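Local coordinates for clavulanic acid biosynthesis oligopeptide binding protein 2 (Streptomyces clavuligerus, PDB 2WOL) that probably binds peptides as an extracellular solute-binding protein and belongs to the biosynthetic pathway of the beta-lactamase inhibitor clavulanic acid, at residues T66-Y70 / D184-Q189; P76-V80 / V544-F548; L485-V490 / R516-H520; E460-L464 / W510-E514; D42-L46 / H220-L226. All coordinates share one frame; numbering follows the deposited sequence. Where two conformers were deposited one is given.

Contact 1: residues T66-Y70 / D184-Q189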
# COMPACT_ATOMS: atom_id res chain seq x y z
N THR A 66 -2.76 -6.69 -16.73
CA THR A 66 -1.41 -6.15 -16.73
C THR A 66 -0.47 -7.27 -17.20
O THR A 66 -0.91 -8.42 -17.32
CB THR A 66 -1.01 -5.65 -15.33
OG1 THR A 66 -1.42 -6.62 -14.35
CG2 THR A 66 -1.69 -4.32 -15.01
N LEU A 67 0.79 -6.96 -17.47
CA LEU A 67 1.74 -7.99 -17.89
C LEU A 67 1.83 -9.09 -16.84
O LEU A 67 1.76 -10.29 -17.16
CB LEU A 67 3.12 -7.40 -18.17
CG LEU A 67 3.27 -6.58 -19.46
CD1 LEU A 67 4.61 -5.86 -19.45
CD2 LEU A 67 3.14 -7.46 -20.70
N MET A 68 1.98 -8.66 -15.59
CA MET A 68 2.04 -9.54 -14.43
C MET A 68 0.92 -9.14 -13.48
O MET A 68 0.48 -8.00 -13.50
CB MET A 68 3.38 -9.37 -13.71
CG MET A 68 4.60 -9.60 -14.59
SD MET A 68 4.77 -11.32 -15.11
CE MET A 68 5.12 -12.12 -13.54
N ALA A 69 0.45 -10.08 -12.67
CA ALA A 69 -0.59 -9.78 -11.69
C ALA A 69 -0.40 -10.63 -10.45
O ALA A 69 0.13 -11.74 -10.53
CB ALA A 69 -1.98 -10.01 -12.27
N TYR A 70 -0.84 -10.13 -9.30
CA TYR A 70 -0.82 -10.97 -8.10
C TYR A 70 -1.82 -12.11 -8.29
O TYR A 70 -2.96 -11.88 -8.70
CB TYR A 70 -1.06 -10.13 -6.84
CG TYR A 70 0.04 -9.11 -6.69
CD1 TYR A 70 -0.14 -7.80 -7.12
CD2 TYR A 70 1.29 -9.47 -6.19
CE1 TYR A 70 0.88 -6.86 -7.03
CE2 TYR A 70 2.33 -8.55 -6.10
CZ TYR A 70 2.12 -7.24 -6.53
OH TYR A 70 3.13 -6.31 -6.46
N ASP A 184 8.85 -7.02 -11.82
CA ASP A 184 7.56 -7.70 -12.04
C ASP A 184 6.44 -7.05 -11.22
O ASP A 184 5.28 -7.04 -11.63
CB ASP A 184 7.65 -9.18 -11.67
CG ASP A 184 8.14 -10.07 -12.81
OD1 ASP A 184 8.22 -9.63 -13.99
OD2 ASP A 184 8.43 -11.25 -12.53
N HIS A 185 6.80 -6.53 -10.04
CA HIS A 185 5.84 -5.85 -9.17
C HIS A 185 5.34 -4.56 -9.80
O HIS A 185 4.14 -4.26 -9.75
CB HIS A 185 6.45 -5.55 -7.81
CG HIS A 185 6.65 -6.78 -6.97
ND1 HIS A 185 5.69 -7.26 -6.11
CD2 HIS A 185 7.71 -7.62 -6.88
CE1 HIS A 185 6.15 -8.35 -5.52
NE2 HIS A 185 7.37 -8.59 -5.96
N LEU A 186 6.25 -3.81 -10.42
CA LEU A 186 5.87 -2.58 -11.11
C LEU A 186 4.97 -2.88 -12.30
O LEU A 186 4.06 -2.11 -12.60
CB LEU A 186 7.11 -1.79 -11.55
CG LEU A 186 8.10 -1.38 -10.46
CD1 LEU A 186 9.14 -0.43 -11.04
CD2 LEU A 186 7.43 -0.75 -9.23
N MET A 187 5.19 -4.03 -12.94
CA MET A 187 4.38 -4.44 -14.08
C MET A 187 3.02 -5.00 -13.67
O MET A 187 2.19 -5.30 -14.52
CB MET A 187 5.14 -5.43 -14.96
CG MET A 187 6.34 -4.83 -15.69
SD MET A 187 5.92 -3.44 -16.77
CE MET A 187 6.24 -2.02 -15.73
N ALA A 188 2.80 -5.13 -12.36
CA ALA A 188 1.54 -5.61 -11.81
C ALA A 188 0.64 -4.47 -11.34
O ALA A 188 -0.48 -4.70 -10.88
CB ALA A 188 1.80 -6.59 -10.65
N GLN A 189 1.12 -3.24 -11.48
CA GLN A 189 0.39 -2.06 -11.03
C GLN A 189 -0.47 -1.48 -12.15
O GLN A 189 -0.09 -1.55 -13.32
CB GLN A 189 1.37 -1.01 -10.48
CG GLN A 189 2.36 -1.56 -9.42
CD GLN A 189 1.70 -2.35 -8.29
OE1 GLN A 189 2.21 -3.39 -7.85
NE2 GLN A 189 0.57 -1.85 -7.82
O HOH W 1 -2.76 -6.05 -12.03
O HOH W 2 1.77 -4.28 -17.25
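Y70 OH lies 2.8 Å from H185 ND1, close to the plane of both rings, in a hydrogen bond to which either atom could supply the proton. The rings touch rim to rim with their planes 45° apart, neither lying over the other. Lower on the phenol, Y70 CE1 rests against A188 CB at 3.7 Å. The neighbouring backbone meets without a conventional amide bond: A188 CA sends its hydrogen to M68 O in a CA-H...O contact of 3.1 Å. M68 bends at both chi2 and chi3, and this curl brings its CE to the carboxylate of D184, 3.6 Å from OD2; the other oxygen, OD1, is held by Y101 and the backbone of G90. On the far flank L67 and M187 run side by side, with CD1 3.8 Å from SD. Segment 66-70 carries strand 68-69, which pairs antiparallel with 82-83, and it packs on the short helix 183-186 and the type I turn from L186 to Q189. Two waters finish the joint. One donates to both T66 OG1 and A188 O; the other accepts from L67 N and donates to M187 O at 2.9 Å. T66 OG1 sits between its own N and carbonyl carbon (chi1 44°), a torsion that directs it back to M68 O in a very short hydrogen bond.

Contact 2: residues P76-V80 / V544-F548; sequences PAGLV and VHPAF
G78 O is met by two groups from across the contact: H545 CE1 comes to 3.1 Å, with the oxygen near the ring plane, and the methyl of A547 lies close to the same oxygen. The imidazole is held by both its nitrogens. ND1 accepts the backbone N-H of A547 at 3.0 Å, the donor lying almost in the ring plane and the bond fairly straight at 157°; the other ring nitrogen, NE2, is hydrogen-bonded to P71 O, so the rotation of the ring is fixed. A chi1 of -162°, which puts the ring across CB from the backbone N, brings CE1 to the glycine. Residues 76-79 form a 3-10 turn in the connection between strands 68-69 and 82-83, and this turn lies against the chain leaving the weakly bonded strand 544-545, the antiparallel partner of 550-551. Here G78 turns its bare CA to the pyrrolidine of P546, with CA 3.8 Å from CG. L79 lies obliquely across the same proline. Its CD2 meets P546 CB at 3.8 Å and stands closer still, 3.4 Å, to P546 O. Beyond the histidine, F548 packs on helix 54-63, and A547 O bonds a glycerol that probably came from the crystallisation liquor.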
# COMPACT_ATOMS: atom_id res chain seq x y z
N PRO A 76 1.14 -17.43 0.72
CA PRO A 76 2.34 -16.63 0.45
C PRO A 76 2.64 -16.40 -1.04
O PRO A 76 3.24 -15.38 -1.39
CB PRO A 76 3.47 -17.45 1.10
CG PRO A 76 2.78 -18.22 2.18
CD PRO A 76 1.44 -18.56 1.62
N ALA A 77 2.23 -17.33 -1.90
CA ALA A 77 2.41 -17.17 -3.35
C ALA A 77 1.65 -15.95 -3.88
O ALA A 77 2.00 -15.42 -4.94
CB ALA A 77 2.00 -18.43 -4.10
N GLY A 78 0.63 -15.52 -3.15
CA GLY A 78 -0.11 -14.30 -3.50
C GLY A 78 0.76 -13.05 -3.56
O GLY A 78 0.38 -12.06 -4.18
N LEU A 79 1.93 -13.11 -2.93
CA LEU A 79 2.86 -11.98 -2.90
C LEU A 79 3.80 -11.94 -4.10
O LEU A 79 4.54 -10.97 -4.29
CB LEU A 79 3.70 -12.00 -1.62
CG LEU A 79 2.92 -12.05 -0.30
CD1 LEU A 79 3.84 -12.43 0.85
CD2 LEU A 79 2.25 -10.72 -0.04
N VAL A 80 3.77 -12.99 -4.92
CA VAL A 80 4.70 -13.12 -6.04
C VAL A 80 3.95 -12.90 -7.36
O VAL A 80 3.09 -13.71 -7.71
CB VAL A 80 5.44 -14.49 -6.02
CG1 VAL A 80 6.45 -14.59 -7.16
CG2 VAL A 80 6.12 -14.72 -4.67
N VAL A 544 -8.72 -12.82 2.16
CA VAL A 544 -7.87 -11.65 2.27
C VAL A 544 -6.66 -11.86 1.36
O VAL A 544 -5.91 -12.83 1.53
CB VAL A 544 -7.41 -11.41 3.73
CG1 VAL A 544 -6.54 -10.17 3.82
CG2 VAL A 544 -8.61 -11.27 4.65
N HIS A 545 -6.49 -10.98 0.38
CA HIS A 545 -5.34 -11.10 -0.48
C HIS A 545 -4.09 -10.60 0.26
O HIS A 545 -4.07 -9.47 0.73
CB HIS A 545 -5.50 -10.34 -1.80
CG HIS A 545 -4.53 -10.79 -2.84
ND1 HIS A 545 -3.17 -10.57 -2.73
CD2 HIS A 545 -4.70 -11.53 -3.96
CE1 HIS A 545 -2.55 -11.13 -3.76
NE2 HIS A 545 -3.46 -11.71 -4.52
N PRO A 546 -3.06 -11.46 0.36
CA PRO A 546 -1.88 -11.09 1.15
C PRO A 546 -1.12 -9.87 0.63
O PRO A 546 -0.41 -9.22 1.40
CB PRO A 546 -1.00 -12.34 1.09
CG PRO A 546 -1.45 -13.09 -0.10
CD PRO A 546 -2.92 -12.81 -0.23
N ALA A 547 -1.26 -9.55 -0.65
CA ALA A 547 -0.60 -8.38 -1.22
C ALA A 547 -1.34 -7.07 -0.93
O ALA A 547 -0.79 -5.98 -1.15
CB ALA A 547 -0.37 -8.55 -2.72
N PHE A 548 -2.58 -7.17 -0.45
CA PHE A 548 -3.45 -6.00 -0.27
C PHE A 548 -3.91 -5.78 1.17
O PHE A 548 -4.17 -4.64 1.57
CB PHE A 548 -4.69 -6.12 -1.16
CG PHE A 548 -4.42 -5.95 -2.63
CD1 PHE A 548 -4.01 -7.02 -3.41
CD2 PHE A 548 -4.61 -4.71 -3.24
CE1 PHE A 548 -3.77 -6.87 -4.77
CE2 PHE A 548 -4.38 -4.55 -4.61
CZ PHE A 548 -3.96 -5.63 -5.37

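Contact 3: residues L485-V490 / R516-H520; sequences LDDPEV and RVMEH
The start of helix 488-499 comes up against residues 516-520 of helix 503-520, with the CA atoms of V490 and R516 7.1 Å apart. D487 is the N-cap of the first helix: its OD1 takes the N-H of E489 at 2.9 Å, approached from above the carboxylate plane. The other oxygen reaches across to the second helix. H520 NE2 donates to D487 OD2 at 2.7 Å in a nearly linear bond (170°); the acceptor lies in the imidazole plane and is met on its anti side, 29° out of the carboxylate plane, with carboxylate and ring almost perpendicular. One aspartate thus caps its own helix and ties down the neighbouring one, and its carboxylate may favour the protonated imidazole. Outside this pair, on the solvent side, E489 and R516 cross at about a right angle in a salt bridge, OE1 to NH1 3.1 Å; R516 has two deposited conformers, so the bridge is doubtful as a permanent link. Deeper in, V490 CG2 packs on R516 CB, and both L485 and V517 also touch V468 of helix 460-468. L485 places CD1 squarely over the imidazole of H520, 3.8 Å from the ring centroid and only 7° off its normal.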
# COMPACT_ATOMS: atom_id res chain seq x y z
N LEU A 485 16.80 10.65 6.28
CA LEU A 485 18.00 9.84 6.42
C LEU A 485 18.68 9.72 5.07
O LEU A 485 18.04 9.37 4.08
CB LEU A 485 17.65 8.45 6.98
CG LEU A 485 18.83 7.59 7.43
CD1 LEU A 485 19.47 8.17 8.68
CD2 LEU A 485 18.40 6.15 7.67
N ASP A 486 19.97 10.03 5.05
CA ASP A 486 20.77 9.91 3.84
C ASP A 486 22.13 9.32 4.21
O ASP A 486 23.17 9.98 4.11
CB ASP A 486 20.91 11.28 3.16
CG ASP A 486 21.45 11.19 1.75
OD1 ASP A 486 21.56 10.07 1.19
OD2 ASP A 486 21.76 12.26 1.18
N ASP A 487 22.08 8.07 4.66
CA ASP A 487 23.26 7.31 5.05
C ASP A 487 23.78 6.57 3.82
O ASP A 487 23.10 5.68 3.30
CB ASP A 487 22.88 6.34 6.17
CG ASP A 487 24.06 5.51 6.68
OD1 ASP A 487 25.14 5.51 6.06
OD2 ASP A 487 23.89 4.84 7.72
N PRO A 488 24.99 6.94 3.34
CA PRO A 488 25.61 6.29 2.18
C PRO A 488 25.66 4.77 2.31
O PRO A 488 25.50 4.06 1.31
CB PRO A 488 27.02 6.87 2.16
CG PRO A 488 26.91 8.17 2.84
CD PRO A 488 25.84 8.02 3.87
N GLU A 489 25.89 4.27 3.52
CA GLU A 489 25.98 2.83 3.76
C GLU A 489 24.62 2.14 3.61
O GLU A 489 24.54 1.05 3.05
CB GLU A 489 26.62 2.54 5.12
CG GLU A 489 28.10 2.93 5.20
CD GLU A 489 28.75 2.53 6.51
OE1 GLU A 489 28.46 3.16 7.55
OE2 GLU A 489 29.57 1.58 6.50
N VAL A 490 23.56 2.79 4.10
CA VAL A 490 22.19 2.30 3.89
C VAL A 490 21.85 2.31 2.40
O VAL A 490 21.38 1.31 1.87
CB VAL A 490 21.15 3.13 4.69
CG1 VAL A 490 19.72 2.83 4.22
CG2 VAL A 490 21.27 2.85 6.18
N ARG A 516 20.67 -1.23 10.65
CA ARG A 516 21.35 0.07 10.62
C ARG A 516 20.35 1.21 10.83
O ARG A 516 20.65 2.16 11.54
CB ARG A 516 22.09 0.27 9.29
CG ARG A 516 23.38 -0.52 9.19
CD ARG A 516 23.97 -0.41 7.80
NE ARG A 516 25.27 -1.08 7.71
CZ ARG A 516 26.44 -0.47 7.89
NH1 ARG A 516 26.49 0.82 8.19
NH2 ARG A 516 27.56 -1.17 7.79
N VAL A 517 19.17 1.09 10.23
CA VAL A 517 18.12 2.10 10.42
C VAL A 517 17.73 2.21 11.89
O VAL A 517 17.60 3.31 12.42
CB VAL A 517 16.87 1.81 9.55
CG1 VAL A 517 15.73 2.76 9.91
CG2 VAL A 517 17.22 1.95 8.08
N MET A 518 17.58 1.07 12.57
CA MET A 518 17.25 1.08 13.98
C MET A 518 18.40 1.61 14.84
O MET A 518 18.16 2.26 15.85
CB MET A 518 16.74 -0.29 14.45
CG MET A 518 15.34 -0.64 13.92
SD MET A 518 14.09 0.65 14.12
CE MET A 518 13.99 0.78 15.90
N GLU A 519 19.64 1.35 14.42
CA GLU A 519 20.80 1.96 15.09
C GLU A 519 20.73 3.49 15.05
O GLU A 519 21.07 4.15 16.04
CB GLU A 519 22.12 1.46 14.47
CG GLU A 519 22.45 0.01 14.80
CD GLU A 519 23.60 -0.55 13.97
OE1 GLU A 519 24.16 0.19 13.13
OE2 GLU A 519 23.93 -1.74 14.16
N HIS A 520 20.28 4.04 13.93
CA HIS A 520 20.08 5.49 13.80
C HIS A 520 18.99 6.02 14.74
O HIS A 520 19.00 7.19 15.10
CB HIS A 520 19.72 5.87 12.36
CG HIS A 520 20.89 5.93 11.44
ND1 HIS A 520 21.83 6.94 11.48
CD2 HIS A 520 21.28 5.11 10.43
CE1 HIS A 520 22.74 6.74 10.55
NE2 HIS A 520 22.43 5.63 9.90

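Contact 4: residues E460-L464 / W510-E514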
# COMPACT_ATOMS: atom_id res chain seq x y z
N GLU A 460 10.63 -5.82 0.30
CA GLU A 460 11.45 -5.02 1.21
C GLU A 460 11.78 -3.65 0.63
O GLU A 460 11.76 -2.65 1.36
CB GLU A 460 12.73 -5.77 1.59
CG GLU A 460 12.52 -6.95 2.52
CD GLU A 460 12.21 -8.25 1.80
OE1 GLU A 460 11.83 -8.21 0.61
OE2 GLU A 460 12.37 -9.32 2.42
N TYR A 461 12.07 -3.59 -0.67
CA TYR A 461 12.31 -2.30 -1.31
C TYR A 461 11.08 -1.42 -1.23
O TYR A 461 11.16 -0.27 -0.80
CB TYR A 461 12.76 -2.43 -2.78
CG TYR A 461 13.08 -1.08 -3.35
CD1 TYR A 461 14.36 -0.54 -3.23
CD2 TYR A 461 12.10 -0.30 -3.97
CE1 TYR A 461 14.66 0.73 -3.73
CE2 TYR A 461 12.38 0.96 -4.47
CZ TYR A 461 13.67 1.47 -4.35
OH TYR A 461 13.95 2.72 -4.84
N GLY A 462 9.93 -1.96 -1.66
CA GLY A 462 8.68 -1.22 -1.62
C GLY A 462 8.35 -0.72 -0.23
O GLY A 462 7.88 0.41 -0.06
N PHE A 463 8.61 -1.54 0.78
CA PHE A 463 8.29 -1.17 2.15
C PHE A 463 9.27 -0.17 2.76
O PHE A 463 8.85 0.84 3.35
CB PHE A 463 8.17 -2.40 3.05
CG PHE A 463 7.72 -2.06 4.44
CD1 PHE A 463 6.36 -1.94 4.73
CD2 PHE A 463 8.64 -1.80 5.45
CE1 PHE A 463 5.93 -1.58 6.00
CE2 PHE A 463 8.22 -1.45 6.73
CZ PHE A 463 6.87 -1.34 7.00
N LEU A 464 10.56 -0.45 2.64
CA LEU A 464 11.56 0.29 3.42
C LEU A 464 12.24 1.45 2.69
O LEU A 464 12.53 2.47 3.31
CB LEU A 464 12.59 -0.67 4.02
CG LEU A 464 13.48 -0.11 5.15
CD1 LEU A 464 12.65 0.55 6.25
CD2 LEU A 464 14.37 -1.20 5.73
N TRP A 510 18.87 -7.00 3.42
CA TRP A 510 17.77 -6.19 3.93
C TRP A 510 17.72 -6.16 5.45
O TRP A 510 17.37 -5.13 6.04
CB TRP A 510 16.43 -6.64 3.35
CG TRP A 510 16.17 -6.05 2.00
CD1 TRP A 510 16.06 -6.72 0.81
CD2 TRP A 510 15.99 -4.66 1.70
NE1 TRP A 510 15.82 -5.83 -0.21
CE2 TRP A 510 15.77 -4.56 0.31
CE3 TRP A 510 15.98 -3.48 2.47
CZ2 TRP A 510 15.56 -3.33 -0.33
CZ3 TRP A 510 15.77 -2.26 1.83
CH2 TRP A 510 15.56 -2.20 0.45
N ARG A 511 18.08 -7.27 6.09
CA ARG A 511 18.19 -7.33 7.54
C ARG A 511 19.27 -6.39 8.07
O ARG A 511 19.08 -5.75 9.10
CB ARG A 511 18.44 -8.76 8.02
CG ARG A 511 17.21 -9.62 7.91
CD ARG A 511 17.47 -11.06 8.24
NE ARG A 511 16.19 -11.76 8.32
CZ ARG A 511 16.03 -13.08 8.35
NH1 ARG A 511 17.09 -13.89 8.30
NH2 ARG A 511 14.81 -13.59 8.43
N ALA A 512 20.38 -6.29 7.34
CA ALA A 512 21.43 -5.34 7.68
C ALA A 512 20.95 -3.89 7.52
O ALA A 512 21.26 -3.04 8.36
CB ALA A 512 22.68 -5.58 6.83
N VAL A 513 20.19 -3.61 6.46
CA VAL A 513 19.59 -2.29 6.28
C VAL A 513 18.71 -1.92 7.47
O VAL A 513 18.86 -0.85 8.06
CB VAL A 513 18.76 -2.18 4.98
CG1 VAL A 513 18.07 -0.82 4.88
CG2 VAL A 513 19.65 -2.40 3.76
N GLU A 514 17.79 -2.82 7.83
CA GLU A 514 16.85 -2.55 8.91
C GLU A 514 17.57 -2.33 10.23
O GLU A 514 17.23 -1.41 10.99
CB GLU A 514 15.83 -3.68 9.06
CG GLU A 514 14.74 -3.34 10.07
CD GLU A 514 13.76 -4.47 10.30
OE1 GLU A 514 14.19 -5.64 10.41
OE2 GLU A 514 12.55 -4.17 10.37
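W510 lays one face of its indole against the first turn of helix 460-468. E460 CB stands directly over the five-membered ring in a CH-pi contact, 3.3 Å from the centroid and 4° off the normal, a notably close fit. The glutamate chain bends at chi2 (88°), which carries its carboxylate away from the tryptophan with its plane nearly parallel to the indole; there OE2 takes the backbone N-H of A358. Y461 N approaches the six-membered ring obliquely, 3.5 Å from W510 CZ2. The tyrosine side chain starts beside that atom, with CB 3.8 Å from CZ2; its first torsion is trans and swings the phenol off, so that the ring presents its edge and no stack forms. One turn on, L464 CB approaches W510 CZ3 obliquely. The leucine and V513 slide past one another in opposite directions and meet at their methyls, CD2 to CG1 3.8 Å, with the backbone of E514 just behind. The carboxylate of E514 is bonded outside the pair, by Q360 and by the backbone N of L351 and F352. I494 and T497 of helix 488-499 also touch the indole. The two short segments run nearly parallel, 12° between their directions, and at closest approach their axes are 11.7 Å apart: this is a buried helix-helix packing in which the indole, with L464 and V513, bridges the wide gap.

Contact 5: residues D42-L46 / H220-L226; sequences DVDSL and HEPDTLL
A loop with no regular structure, D42-L46, faces the turn that joins strands 215-221 and 225-230; the CA atoms of D42 and D223 come within 5.3 Å, and the segments have spread to 9.1 Å by the CA atoms of L46 and H220. D42 makes the polar link. Its OD2 accepts the N-H of D223 at 2.8 Å, a straight bond (163°) that arrives from well above the carboxylate plane. A chi1 of -156° stretches the aspartate out from its backbone N and so carries the carboxylate across to the turn. OD1 has a weak bond from V43 N and also lies 2.9 Å from H220 CE1, at the edge of the imidazole and close to its plane. D223 OD1 stands 3.9 Å from D42 OD2, so the two negative charges probably disfavour each other somewhat. The turn belongs to a beta hairpin with a classic bulge, in which T224 and L225 both oppose E221 and E221 O takes both their N-H groups. This hairpin forms one edge of a mixed sheet; strand 34-39, from which the loop issues, lies beyond strand 248-253 in the same sheet. Below the polar layer L46 CD1 settles obliquely on the imidazole, 3.7 Å from H220 CG, and reaches L226 CD1 at 4.0 Å. V43 adds CG1 against L226 CD2 at 4.3 Å. L226 also touches L59, and V43 touches W55 and V56, all of helix 54-63.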
# COMPACT_ATOMS: atom_id res chain seq x y z
N ASP A 42 -15.67 8.03 -2.88
CA ASP A 42 -15.61 7.82 -4.32
C ASP A 42 -14.19 7.40 -4.70
O ASP A 42 -13.24 7.63 -3.95
CB ASP A 42 -15.99 9.13 -5.04
CG ASP A 42 -16.51 8.91 -6.46
OD1 ASP A 42 -16.43 7.78 -6.99
OD2 ASP A 42 -17.01 9.89 -7.05
N VAL A 43 -14.05 6.77 -5.86
CA VAL A 43 -12.73 6.52 -6.43
C VAL A 43 -11.99 7.85 -6.60
O VAL A 43 -12.61 8.89 -6.82
CB VAL A 43 -12.82 5.79 -7.80
CG1 VAL A 43 -13.53 4.45 -7.65
CG2 VAL A 43 -13.52 6.66 -8.85
N ASP A 44 -10.66 7.81 -6.47
CA ASP A 44 -9.86 8.99 -6.77
C ASP A 44 -9.76 9.22 -8.29
O ASP A 44 -9.73 10.37 -8.74
CB ASP A 44 -8.48 8.95 -6.10
CG ASP A 44 -7.68 7.68 -6.41
OD1 ASP A 44 -8.25 6.70 -6.93
OD2 ASP A 44 -6.47 7.67 -6.10
N SER A 45 -9.75 8.13 -9.05
CA SER A 45 -9.72 8.20 -10.51
C SER A 45 -10.13 6.86 -11.12
O SER A 45 -9.91 5.80 -10.52
CB SER A 45 -8.32 8.58 -11.00
OG SER A 45 -8.29 8.70 -12.41
N LEU A 46 -10.73 6.93 -12.31
CA LEU A 46 -10.96 5.74 -13.14
C LEU A 46 -9.92 5.61 -14.26
O LEU A 46 -9.98 4.68 -15.08
CB LEU A 46 -12.38 5.71 -13.70
CG LEU A 46 -13.51 5.54 -12.67
CD1 LEU A 46 -14.87 5.70 -13.35
CD2 LEU A 46 -13.43 4.20 -11.95
N HIS A 220 -20.56 5.73 -14.08
CA HIS A 220 -20.00 6.32 -12.87
C HIS A 220 -20.75 7.62 -12.61
O HIS A 220 -20.75 8.52 -13.45
CB HIS A 220 -18.50 6.57 -13.02
CG HIS A 220 -17.88 7.30 -11.87
ND1 HIS A 220 -18.05 6.91 -10.56
CD2 HIS A 220 -17.08 8.39 -11.83
CE1 HIS A 220 -17.39 7.72 -9.76
NE2 HIS A 220 -16.79 8.63 -10.51
N GLU A 221 -21.40 7.70 -11.45
CA GLU A 221 -22.02 8.93 -11.01
C GLU A 221 -21.25 9.40 -9.78
O GLU A 221 -21.34 8.76 -8.73
CB GLU A 221 -23.51 8.72 -10.68
CG GLU A 221 -24.28 10.02 -10.43
CD GLU A 221 -24.26 10.96 -11.63
OE1 GLU A 221 -24.58 10.51 -12.75
OE2 GLU A 221 -23.92 12.15 -11.44
N PRO A 222 -20.48 10.49 -9.91
CA PRO A 222 -19.62 10.96 -8.82
C PRO A 222 -20.33 11.01 -7.47
O PRO A 222 -21.48 11.47 -7.38
CB PRO A 222 -19.21 12.36 -9.28
CG PRO A 222 -19.19 12.25 -10.76
CD PRO A 222 -20.36 11.36 -11.10
N ASP A 223 -19.65 10.50 -6.44
CA ASP A 223 -20.13 10.47 -5.06
C ASP A 223 -21.43 9.68 -4.87
O ASP A 223 -22.08 9.79 -3.83
CB ASP A 223 -20.30 11.90 -4.51
CG ASP A 223 -19.00 12.69 -4.53
OD1 ASP A 223 -17.96 12.17 -4.07
OD2 ASP A 223 -19.02 13.85 -5.01
N THR A 224 -21.79 8.86 -5.85
CA THR A 224 -23.08 8.18 -5.83
C THR A 224 -22.99 6.68 -6.15
O THR A 224 -23.39 5.85 -5.33
CB THR A 224 -24.08 8.88 -6.78
OG1 THR A 224 -24.21 10.26 -6.39
CG2 THR A 224 -25.45 8.21 -6.73
N LEU A 225 -22.48 6.35 -7.33
CA LEU A 225 -22.41 4.95 -7.74
C LEU A 225 -21.37 4.69 -8.82
O LEU A 225 -20.95 5.60 -9.54
CB LEU A 225 -23.79 4.44 -8.18
CG LEU A 225 -24.50 5.09 -9.38
CD1 LEU A 225 -23.99 4.55 -10.71
CD2 LEU A 225 -26.01 4.87 -9.27
N LEU A 226 -20.97 3.42 -8.92
CA LEU A 226 -20.14 2.94 -10.01
C LEU A 226 -20.63 1.55 -10.36
O LEU A 226 -20.63 0.65 -9.51
CB LEU A 226 -18.66 2.90 -9.60
CG LEU A 226 -17.67 2.30 -10.59
CD1 LEU A 226 -17.57 3.14 -11.86
CD2 LEU A 226 -16.31 2.14 -9.94

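How the contacts relate
Contacts 1 and 2 form one continuous patch, their centres 13 Å apart: Y70 CB packs on H545 CE1 at 3.6 Å, and Y70 CD2 lies 3.4 Å from G78 O. Contacts 3 and 4, with centres 11 Å apart, share helix 503-520 and meet where V490 CG1 touches V513 CG1 at 4.1 Å. Contact 4 comes within about 7 Å of contact 1 and 9 Å of contact 2 between nearest atoms, without touching either. Contact 5 stands apart, about 42 Å from contact 3 between centres and on the opposite side of the chain's centre. Glycerol lies near contacts 1, 2 and 4, which is consistent with a pocket there but does not prove a peptide site.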